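Local coordinates for protein GDP-perosamine synthase (Caulobacter crescentus, PDB 3BN1) that catalyses the pyridoxal 5'-phosphate-dependent transfer of an amino group from L-glutamate to GDP-4-keto-6-deoxy-D-mannose, making GDP-perosamine for the lipopolysaccharide O-antigen, at residues A13-G18 with T352-T357; R258-Y263 with H285-Y290. One frame throughout, in Å; residues are numbered along the deposited sequence.

Overall arrangement
Starting at the N terminus, the chain passes through loop 13-18, just before helix 20-30, and meets its partner 352-357 only after both the seven-stranded sheet and the four-stranded antiparallel sheet are complete. Contact 1 therefore closes a loop of 333 residues and joins the N-terminal arm to the turn between strand 347-350 and helix 358-371. Contact 2 is nested inside that loop and closes a much shorter one of 21 residues, from helix 249-266 to the stretch leading into strand 290-294. The centres of the two contacts lie about 13 Å apart, and Thr352 OG1 probably hydrogen-bonds to Tyr290 N, 2.8 Å away.

Contact 1 of 2, residues A13-G18 with T352-T357; sequences APRLDG and THAGLT
A first torsion of 68° sets the His353 ring between its own backbone N and carbonyl carbon, where the methyl of Ala13 can lie on it, while Arg15 runs with CG opposite its backbone N (chi1 -164°) and a bend at chi2 that brings its chain against Ala354. Ala13 CB stands 4.1 Å from the centroid of the imidazole, almost on the ring normal, a CH-pi contact for which a small methyl is enough. Leu356 CG covers the opposite face, so the ring is sandwiched between aliphatic groups. Its rotation is further fixed by Gly355 N, which donates to His353 ND1 at 3.1 Å, a bond tilted from the ring plane and well short of straight (141°). Arg15 meets the turn with its aliphatic part: CD touches Ala354 CB at 3.4 Å. Farther out, one face of the guanidinium has Ala354 O above it, toward the rim, and NE forms a salt bridge with Asp17 OD2 (3.2 Å). No direct hydrogen bond joins the two segments; water takes that role. One water donates to Ala13 O at 2.7 Å and lies 3.2 Å from His353 ND1; a second accepts from Ala354 N and gives a weak bond to the same Ala13 O. Asp17 also pairs with Arg248, and Leu16 packs on Thr31 of the second subunit. Residues 353-356 form a type I beta turn, closed by Leu356 N to His353 O, and Thr357 follows as the N-cap of helix 358-371.

Contact 2 of 2, residues R258-Y263 with H285-Y290; sequences RVVGWY and HVFWMY
Val260 and Tyr263, one turn apart on helix 249-266, pack on Phe287 and Tyr290, where the chain enters strand 290-294, an inner strand of the four-stranded antiparallel sheet in the smaller, C-terminal part of this aspartate aminotransferase-like (fold type I) enzyme. The valine and the phenylalanine cross at about a right angle. With CG1 anti to the backbone N (chi1 169°), the two methyls of Val260 share the ring: CG1 lies over its centre, 4.0 Å from the centroid, while CG2 presses on Phe287 CG at 3.5 Å. The imidazole of His285 covers the other face, and its ND1 accepts from Phe287 N (3.0 Å), tying the two residues together.

The tyrosines run past each other in opposite directions. Their rings form an offset stack, centroids 4.4 Å apart and planes 20° from parallel, and the offset leaves Tyr263 CB over the face of Tyr290. Val260 CG1 approaches the edge of that same ring, near its plane, so the branched valine fills the corner between both aromatics. Tyrosine suits these buried places because each hydroxyl has a polar partner: Tyr263 OH bonds to Pro351 O and Tyr290 OH to Glu264 OE2. Next to Phe287, Trp288 touches the bound 2-oxoglutarate, and Arg256 NH2 hydrogen-bonds to the backbone O of Trp288. Within the tyrosine pair, Tyr263 CB lies 3.5 Å from both Tyr290 CE2 and CZ.

Contact 1 of 2, residues A13-G18 with T352-T357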
loop_
_atom_site.group_PDB
_atom_site.type_symbol
_atom_site.label_atom_id
_atom_site.label_comp_id
_atom_site.label_asym_id
_atom_site.label_seq_id
_atom_site.Cartn_x
_atom_site.Cartn_y
_atom_site.Cartn_z
ATOM N N ALA A 13 -7.710 -20.098 -5.109
ATOM C CA ALA A 13 -9.002 -19.594 -4.633
ATOM C C ALA A 13 -8.969 -19.559 -3.098
ATOM O O ALA A 13 -8.563 -20.525 -2.432
ATOM C CB ALA A 13 -10.135 -20.489 -5.114
ATOM N N PRO A 14 -9.359 -18.424 -2.540
ATOM C CA PRO A 14 -9.356 -18.265 -1.098
ATOM C C PRO A 14 -10.340 -19.218 -0.419
ATOM O O PRO A 14 -11.523 -19.330 -0.782
ATOM C CB PRO A 14 -9.819 -16.800 -0.902
ATOM C CG PRO A 14 -9.684 -16.146 -2.231
ATOM C CD PRO A 14 -9.970 -17.261 -3.197
ATOM N N ARG A 15 -9.845 -19.895 0.605
ATOM C CA ARG A 15 -10.724 -20.726 1.393
ATOM C C ARG A 15 -10.950 -19.979 2.704
ATOM O O ARG A 15 -10.116 -19.966 3.603
ATOM C CB ARG A 15 -10.093 -22.080 1.659
ATOM C CG ARG A 15 -11.127 -23.061 2.113
ATOM C CD ARG A 15 -10.684 -24.391 1.644
ATOM N NE ARG A 15 -11.326 -25.390 2.468
ATOM C CZ ARG A 15 -12.475 -25.952 2.124
ATOM N NH1 ARG A 15 -13.038 -25.618 0.966
ATOM N NH2 ARG A 15 -13.039 -26.858 2.913
ATOM N N LEU A 16 -12.070 -19.289 2.807
ATOM C CA LEU A 16 -12.350 -18.575 4.042
ATOM C C LEU A 16 -13.312 -19.461 4.838
ATOM O O LEU A 16 -14.493 -19.185 4.949
ATOM C CB LEU A 16 -12.961 -17.228 3.667
ATOM C CG LEU A 16 -12.265 -16.396 2.562
ATOM C CD1 LEU A 16 -12.983 -15.069 2.331
ATOM C CD2 LEU A 16 -10.811 -16.129 2.917
ATOM N N ASP A 17 -12.806 -20.543 5.399
ATOM C CA ASP A 17 -13.650 -21.508 6.083
ATOM C C ASP A 17 -13.421 -21.599 7.593
ATOM O O ASP A 17 -13.741 -22.618 8.207
ATOM C CB ASP A 17 -13.481 -22.881 5.430
ATOM C CG ASP A 17 -12.124 -23.502 5.715
ATOM O OD1 ASP A 17 -11.181 -22.777 6.115
ATOM O OD2 ASP A 17 -11.992 -24.731 5.535
ATOM N N GLY A 18 -12.931 -20.496 8.156
ATOM C CA GLY A 18 -12.686 -20.283 9.578
ATOM C C GLY A 18 -13.522 -19.078 10.074
ATOM O O GLY A 18 -14.678 -18.874 9.626
ATOM N N THR A 352 -3.807 -25.872 -7.706
ATOM C CA THR A 352 -3.375 -26.306 -6.382
ATOM C C THR A 352 -3.975 -25.338 -5.404
ATOM O O THR A 352 -3.581 -24.172 -5.343
ATOM C CB THR A 352 -1.821 -26.183 -6.260
ATOM O OG1 THR A 352 -1.209 -26.345 -7.558
ATOM C CG2 THR A 352 -1.292 -27.256 -5.351
ATOM N N HIS A 353 -4.965 -25.815 -4.679
ATOM C CA HIS A 353 -5.638 -24.987 -3.668
ATOM C C HIS A 353 -6.498 -25.885 -2.798
ATOM O O HIS A 353 -6.843 -26.994 -3.215
ATOM C CB HIS A 353 -6.385 -23.711 -4.218
ATOM C CG HIS A 353 -7.598 -23.992 -5.054
ATOM N ND1 HIS A 353 -8.802 -24.405 -4.523
ATOM C CD2 HIS A 353 -7.768 -23.963 -6.399
ATOM C CE1 HIS A 353 -9.656 -24.631 -5.502
ATOM N NE2 HIS A 353 -9.063 -24.345 -6.649
ATOM N N ALA A 354 -6.852 -25.399 -1.618
ATOM C CA ALA A 354 -7.600 -26.176 -0.644
ATOM C C ALA A 354 -8.981 -26.595 -1.014
ATOM O O ALA A 354 -9.489 -27.504 -0.361
ATOM C CB ALA A 354 -7.606 -25.510 0.782
ATOM N N GLY A 355 -9.604 -25.955 -2.003
ATOM C CA GLY A 355 -10.960 -26.340 -2.402
ATOM C C GLY A 355 -11.022 -27.469 -3.460
ATOM O O GLY A 355 -12.106 -27.908 -3.829
ATOM N N LEU A 356 -9.879 -27.958 -3.938
ATOM C CA LEU A 356 -9.880 -29.011 -4.986
ATOM C C LEU A 356 -10.160 -30.418 -4.492
ATOM O O LEU A 356 -9.583 -30.843 -3.484
ATOM C CB LEU A 356 -8.557 -29.040 -5.750
ATOM C CG LEU A 356 -8.210 -27.660 -6.298
ATOM C CD1 LEU A 356 -6.794 -27.917 -6.690
ATOM C CD2 LEU A 356 -9.137 -27.446 -7.553
ATOM N N THR A 357 -11.046 -31.112 -5.222
ATOM C CA THR A 357 -11.425 -32.509 -4.957
ATOM C C THR A 357 -10.608 -33.484 -5.794
ATOM O O THR A 357 -10.052 -33.101 -6.814
ATOM C CB THR A 357 -12.944 -32.798 -5.235
ATOM O OG1 THR A 357 -13.253 -32.672 -6.627
ATOM C CG2 THR A 357 -13.800 -31.836 -4.439
HETATM O O HOH W 1 -6.398 -22.453 -0.814
HETATM O O HOH W 2 -9.797 -22.872 -1.866
#

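Contact 2 of 2, residues R258-Y263 with H285-Y290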
loop_
_atom_site.group_PDB
_atom_site.type_symbol
_atom_site.label_atom_id
_atom_site.label_comp_id
_atom_site.label_asym_id
_atom_site.label_seq_id
_atom_site.Cartn_x
_atom_site.Cartn_y
_atom_site.Cartn_z
ATOM N N ARG A 258 -3.049 -33.113 0.479
ATOM C CA ARG A 258 -3.913 -34.153 -0.067
ATOM C C ARG A 258 -3.951 -34.043 -1.600
ATOM O O ARG A 258 -3.788 -35.018 -2.359
ATOM C CB ARG A 258 -5.303 -33.785 0.455
ATOM C CG ARG A 258 -6.125 -34.919 0.975
ATOM C CD ARG A 258 -6.601 -34.569 2.373
ATOM N NE ARG A 258 -7.226 -33.254 2.414
ATOM C CZ ARG A 258 -7.325 -32.499 3.508
ATOM N NH1 ARG A 258 -6.793 -32.893 4.672
ATOM N NH2 ARG A 258 -7.921 -31.315 3.454
ATOM N N VAL A 259 -4.149 -32.795 -2.030
ATOM C CA VAL A 259 -4.255 -32.469 -3.433
ATOM C C VAL A 259 -2.976 -32.856 -4.138
ATOM O O VAL A 259 -2.987 -33.516 -5.196
ATOM C CB VAL A 259 -4.496 -30.965 -3.638
ATOM C CG1 VAL A 259 -4.029 -30.524 -5.116
ATOM C CG2 VAL A 259 -5.981 -30.669 -3.374
ATOM N N VAL A 260 -1.869 -32.473 -3.512
ATOM C CA VAL A 260 -0.557 -32.778 -4.047
ATOM C C VAL A 260 -0.402 -34.293 -4.122
ATOM O O VAL A 260 0.177 -34.859 -5.056
ATOM C CB VAL A 260 0.559 -32.238 -3.063
ATOM C CG1 VAL A 260 1.917 -32.811 -3.492
ATOM C CG2 VAL A 260 0.651 -30.753 -3.156
ATOM N N GLY A 261 -0.926 -34.962 -3.100
ATOM C CA GLY A 261 -0.807 -36.414 -3.113
ATOM C C GLY A 261 -1.548 -37.078 -4.259
ATOM O O GLY A 261 -1.108 -38.085 -4.833
ATOM N N TRP A 262 -2.659 -36.472 -4.629
ATOM C CA TRP A 262 -3.483 -36.980 -5.720
ATOM C C TRP A 262 -2.703 -36.853 -7.017
ATOM O O TRP A 262 -2.665 -37.778 -7.827
ATOM C CB TRP A 262 -4.782 -36.196 -5.748
ATOM C CG TRP A 262 -5.680 -36.660 -4.698
ATOM C CD1 TRP A 262 -5.728 -37.929 -4.163
ATOM C CD2 TRP A 262 -6.697 -35.884 -4.031
ATOM N NE1 TRP A 262 -6.684 -37.962 -3.160
ATOM C CE2 TRP A 262 -7.295 -36.733 -3.060
ATOM C CE3 TRP A 262 -7.165 -34.559 -4.164
ATOM C CZ2 TRP A 262 -8.388 -36.318 -2.257
ATOM C CZ3 TRP A 262 -8.247 -34.140 -3.344
ATOM C CH2 TRP A 262 -8.828 -35.029 -2.387
ATOM N N TYR A 263 -2.028 -35.713 -7.165
ATOM C CA TYR A 263 -1.160 -35.455 -8.321
ATOM C C TYR A 263 -0.059 -36.494 -8.432
ATOM O O TYR A 263 0.180 -37.001 -9.532
ATOM C CB TYR A 263 -0.559 -34.035 -8.292
ATOM C CG TYR A 263 -1.404 -32.906 -8.891
ATOM C CD1 TYR A 263 -1.910 -32.974 -10.178
ATOM C CD2 TYR A 263 -1.666 -31.764 -8.169
ATOM C CE1 TYR A 263 -2.689 -31.937 -10.709
ATOM C CE2 TYR A 263 -2.450 -30.719 -8.669
ATOM C CZ TYR A 263 -2.951 -30.780 -9.945
ATOM O OH TYR A 263 -3.688 -29.722 -10.488
ATOM N N HIS A 285 7.744 -28.812 1.796
ATOM C CA HIS A 285 7.445 -28.038 0.610
ATOM C C HIS A 285 5.930 -27.872 0.702
ATOM O O HIS A 285 5.154 -28.847 0.723
ATOM C CB HIS A 285 7.807 -28.893 -0.561
ATOM C CG HIS A 285 7.644 -28.227 -1.877
ATOM N ND1 HIS A 285 6.624 -27.336 -2.136
ATOM C CD2 HIS A 285 8.312 -28.413 -3.047
ATOM C CE1 HIS A 285 6.677 -26.978 -3.404
ATOM N NE2 HIS A 285 7.698 -27.598 -3.977
ATOM N N VAL A 286 5.491 -26.633 0.865
ATOM C CA VAL A 286 4.078 -26.360 1.051
ATOM C C VAL A 286 3.220 -26.311 -0.226
ATOM O O VAL A 286 1.985 -26.309 -0.153
ATOM C CB VAL A 286 3.807 -25.217 2.031
ATOM C CG1 VAL A 286 4.311 -25.572 3.473
ATOM C CG2 VAL A 286 4.313 -23.919 1.459
ATOM N N PHE A 287 3.860 -26.374 -1.386
ATOM C CA PHE A 287 3.083 -26.443 -2.616
ATOM C C PHE A 287 2.053 -25.338 -2.901
ATOM O O PHE A 287 0.849 -25.583 -3.152
ATOM C CB PHE A 287 2.522 -27.864 -2.772
ATOM C CG PHE A 287 3.525 -28.849 -3.317
ATOM C CD1 PHE A 287 3.818 -28.889 -4.690
ATOM C CD2 PHE A 287 4.252 -29.667 -2.470
ATOM C CE1 PHE A 287 4.806 -29.774 -5.234
ATOM C CE2 PHE A 287 5.196 -30.576 -2.990
ATOM C CZ PHE A 287 5.496 -30.614 -4.370
ATOM N N TRP A 288 2.552 -24.100 -2.932
ATOM C CA TRP A 288 1.683 -23.001 -3.307
ATOM C C TRP A 288 1.071 -23.359 -4.688
ATOM O O TRP A 288 -0.122 -23.142 -4.977
ATOM C CB TRP A 288 2.496 -21.703 -3.403
ATOM C CG TRP A 288 1.571 -20.586 -3.940
ATOM C CD1 TRP A 288 0.296 -20.278 -3.521
ATOM C CD2 TRP A 288 1.888 -19.662 -4.983
ATOM N NE1 TRP A 288 -0.214 -19.227 -4.295
ATOM C CE2 TRP A 288 0.767 -18.821 -5.169
ATOM C CE3 TRP A 288 2.969 -19.543 -5.862
ATOM C CZ2 TRP A 288 0.720 -17.855 -6.180
ATOM C CZ3 TRP A 288 2.947 -18.501 -6.811
ATOM C CH2 TRP A 288 1.855 -17.652 -6.924
ATOM N N MET A 289 1.887 -23.989 -5.534
ATOM C CA MET A 289 1.457 -24.439 -6.843
ATOM C C MET A 289 2.239 -25.684 -7.168
ATOM O O MET A 289 3.455 -25.714 -6.888
ATOM C CB MET A 289 1.931 -23.400 -7.847
ATOM C CG MET A 289 1.290 -22.064 -7.544
ATOM S SD MET A 289 0.194 -21.573 -8.815
ATOM C CE MET A 289 1.331 -20.329 -9.463
ATOM N N TYR A 290 1.537 -26.653 -7.764
ATOM C CA TYR A 290 2.115 -27.904 -8.276
ATOM C C TYR A 290 2.635 -27.651 -9.710
ATOM O O TYR A 290 1.843 -27.355 -10.615
ATOM C CB TYR A 290 1.083 -29.035 -8.194
ATOM C CG TYR A 290 1.654 -30.372 -8.499
ATOM C CD1 TYR A 290 1.804 -30.801 -9.856
ATOM C CD2 TYR A 290 2.054 -31.219 -7.456
ATOM C CE1 TYR A 290 2.318 -32.084 -10.153
ATOM C CE2 TYR A 290 2.558 -32.513 -7.746
ATOM C CZ TYR A 290 2.717 -32.916 -9.074
ATOM O OH TYR A 290 3.237 -34.185 -9.275
#